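Local atomic coordinates of OxsB protein (Bacillus megaterium, PDB entry 5UL3), a protein that catalyses the oxidative ring contraction of dAMP to an oxetane aldehyde in oxetanocin A biosynthesis, using cobalamin, a [4Fe-4S] cluster and S-adenosylmethionine. Residues I601-G606 with N692-M697. Residues are numbered along the deposited sequence; the frame is centred on the assembly and turned at random.
Sequences IDSNFG and NWQLIM
Asn604 and Met697 make the tight half of this contact, their side chains running past each other in opposite directions. Met697 CG approaches Asn604 OD1 to 3.7 Å, and Met697 CE lies 4.0 Å from Asn604 CG, so the amide carbonyl is touched at two points of the thioether chain. The torsions explain the reach: CG of Met697 stands anti to the backbone N (chi1 -173°), and the bend at the next bond (chi2 71°) swings the sulfur and methyl past the amide. Trp600, Met608 and His633 also pack on Met697, which is buried.

The looser side lies at partly exposed Ser603, whereas Asn604 and Gln694 are buried. Ser603 OG and Gln694 NE2 are 4.3 Å apart, too far for a direct bond, and one water bridges them. It donates to Asn604 OD1 at 2.7 Å and accepts from Gln694 NE2 at 2.8 Å; its bond to Ser603 OG (2.8 Å) is less certain, holding for one of two serine conformers. No direct hydrogen bond joins the segments. Asn604 OD1 also receives Trp728 NE1, Gln694 OE1 receives Gly733 N, and in this conformer Ser603 OG bonds to Trp600 O. Residues near the C-terminus thus probably help to orient the amides around the water.

Only 128 Å² is buried in total, and the backbones stay 8.8 Å apart at Asn604 CA and Met697 CA, so side chains and one water make the contact. Helices 588-617 and 683-709 are joined here by van der Waals contact beside a water bridge, consistent with the C-terminal helix bundle of OxsB.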
loop_
_atom_site.group_PDB
_atom_site.type_symbol
_atom_site.label_atom_id
_atom_site.label_comp_id
_atom_site.label_asym_id
_atom_site.label_seq_id
_atom_site.Cartn_x
_atom_site.Cartn_y
_atom_site.Cartn_z
ATOM N N ILE A 601 -4.365 18.935 -16.155
ATOM C CA ILE A 601 -4.319 18.608 -14.729
ATOM C C ILE A 601 -3.543 19.671 -13.959
ATOM O O ILE A 601 -3.999 20.170 -12.923
ATOM C CB ILE A 601 -3.719 17.207 -14.532
ATOM C CG1 ILE A 601 -4.726 16.167 -15.021
ATOM C CG2 ILE A 601 -3.314 17.008 -13.055
ATOM C CD1 ILE A 601 -4.136 14.781 -15.299
ATOM N N ASP A 602 -2.363 20.048 -14.462
ATOM C CA ASP A 602 -1.557 21.052 -13.775
ATOM C C ASP A 602 -2.298 22.382 -13.661
ATOM O O ASP A 602 -2.187 23.077 -12.641
ATOM C CB ASP A 602 -0.226 21.252 -14.511
ATOM C CG ASP A 602 0.693 20.032 -14.424
ATOM O OD1 ASP A 602 0.408 19.104 -13.639
ATOM O OD2 ASP A 602 1.713 20.006 -15.150
ATOM N N SER A 603 -3.064 22.742 -14.696
ATOM C CA SER A 603 -3.753 24.029 -14.762
ATOM C C SER A 603 -4.910 24.137 -13.775
ATOM O O SER A 603 -5.323 25.254 -13.440
ATOM C CB SER A 603 -4.269 24.271 -16.185
ATOM O OG SER A 603 -5.345 23.401 -16.522
ATOM N N ASN A 604 -5.449 23.013 -13.316
ATOM C CA ASN A 604 -6.577 23.001 -12.392
ATOM C C ASN A 604 -6.185 22.572 -10.995
ATOM O O ASN A 604 -7.045 22.553 -10.107
ATOM C CB ASN A 604 -7.670 22.060 -12.901
ATOM C CG ASN A 604 -8.233 22.498 -14.224
ATOM O OD1 ASN A 604 -8.475 23.680 -14.437
ATOM N ND2 ASN A 604 -8.442 21.548 -15.125
ATOM N N PHE A 605 -4.915 22.227 -10.784
ATOM C CA PHE A 605 -4.530 21.521 -9.569
ATOM C C PHE A 605 -4.773 22.370 -8.326
ATOM O O PHE A 605 -5.318 21.883 -7.331
ATOM C CB PHE A 605 -3.065 21.101 -9.637
ATOM C CG PHE A 605 -2.617 20.379 -8.408
ATOM C CD1 PHE A 605 -2.802 19.014 -8.299
ATOM C CD2 PHE A 605 -2.070 21.068 -7.338
ATOM C CE1 PHE A 605 -2.419 18.343 -7.149
ATOM C CE2 PHE A 605 -1.684 20.404 -6.192
ATOM C CZ PHE A 605 -1.862 19.042 -6.100
ATOM N N GLY A 606 -4.362 23.638 -8.362
ATOM C CA GLY A 606 -4.439 24.457 -7.156
ATOM C C GLY A 606 -5.864 24.663 -6.684
ATOM O O GLY A 606 -6.178 24.477 -5.500
ATOM N N ASN A 692 -10.045 26.332 -25.792
ATOM C CA ASN A 692 -11.473 26.491 -26.035
ATOM C C ASN A 692 -12.283 25.713 -25.011
ATOM O O ASN A 692 -13.263 26.220 -24.458
ATOM C CB ASN A 692 -11.811 26.030 -27.453
ATOM C CG ASN A 692 -12.975 26.787 -28.043
ATOM O OD1 ASN A 692 -13.948 26.193 -28.514
ATOM N ND2 ASN A 692 -12.891 28.112 -28.005
ATOM N N TRP A 693 -11.888 24.466 -24.751
ATOM C CA TRP A 693 -12.593 23.662 -23.763
ATOM C C TRP A 693 -12.465 24.257 -22.366
ATOM O O TRP A 693 -13.382 24.133 -21.550
ATOM C CB TRP A 693 -12.050 22.235 -23.782
ATOM C CG TRP A 693 -12.944 21.281 -23.092
ATOM C CD1 TRP A 693 -12.767 20.730 -21.844
ATOM C CD2 TRP A 693 -14.179 20.764 -23.588
ATOM N NE1 TRP A 693 -13.818 19.890 -21.552
ATOM C CE2 TRP A 693 -14.692 19.890 -22.607
ATOM C CE3 TRP A 693 -14.898 20.948 -24.775
ATOM C CZ2 TRP A 693 -15.892 19.213 -22.772
ATOM C CZ3 TRP A 693 -16.085 20.274 -24.940
ATOM C CH2 TRP A 693 -16.573 19.410 -23.946
ATOM N N GLN A 694 -11.340 24.909 -22.078
ATOM C CA GLN A 694 -11.124 25.512 -20.768
ATOM C C GLN A 694 -12.182 26.558 -20.434
ATOM O O GLN A 694 -12.417 26.832 -19.253
ATOM C CB GLN A 694 -9.724 26.124 -20.709
ATOM C CG GLN A 694 -9.369 26.754 -19.362
ATOM C CD GLN A 694 -7.958 27.297 -19.315
ATOM O OE1 GLN A 694 -7.594 28.169 -20.102
ATOM N NE2 GLN A 694 -7.150 26.786 -18.387
ATOM N N LEU A 695 -12.839 27.137 -21.446
ATOM C CA LEU A 695 -13.951 28.047 -21.182
ATOM C C LEU A 695 -15.081 27.359 -20.423
ATOM O O LEU A 695 -15.849 28.021 -19.716
ATOM C CB LEU A 695 -14.475 28.624 -22.502
ATOM C CG LEU A 695 -13.469 29.472 -23.278
ATOM C CD1 LEU A 695 -14.038 29.784 -24.662
ATOM C CD2 LEU A 695 -13.169 30.765 -22.515
ATOM N N ILE A 696 -15.204 26.035 -20.546
ATOM C CA ILE A 696 -16.218 25.334 -19.765
ATOM C C ILE A 696 -15.781 25.227 -18.312
ATOM O O ILE A 696 -16.595 25.374 -17.394
ATOM C CB ILE A 696 -16.515 23.949 -20.362
ATOM C CG1 ILE A 696 -16.860 24.077 -21.846
ATOM C CG2 ILE A 696 -17.667 23.300 -19.615
ATOM C CD1 ILE A 696 -16.913 22.752 -22.536
ATOM N N MET A 697 -14.492 24.975 -18.075
ATOM C CA MET A 697 -13.990 25.007 -16.705
ATOM C C MET A 697 -14.160 26.392 -16.091
ATOM O O MET A 697 -14.462 26.519 -14.898
ATOM C CB MET A 697 -12.523 24.583 -16.670
ATOM C CG MET A 697 -11.962 24.413 -15.275
ATOM S SD MET A 697 -12.650 22.947 -14.462
ATOM C CE MET A 697 -11.957 23.237 -12.841
HETATM O O HOH W 1 -7.881 24.510 -16.968
#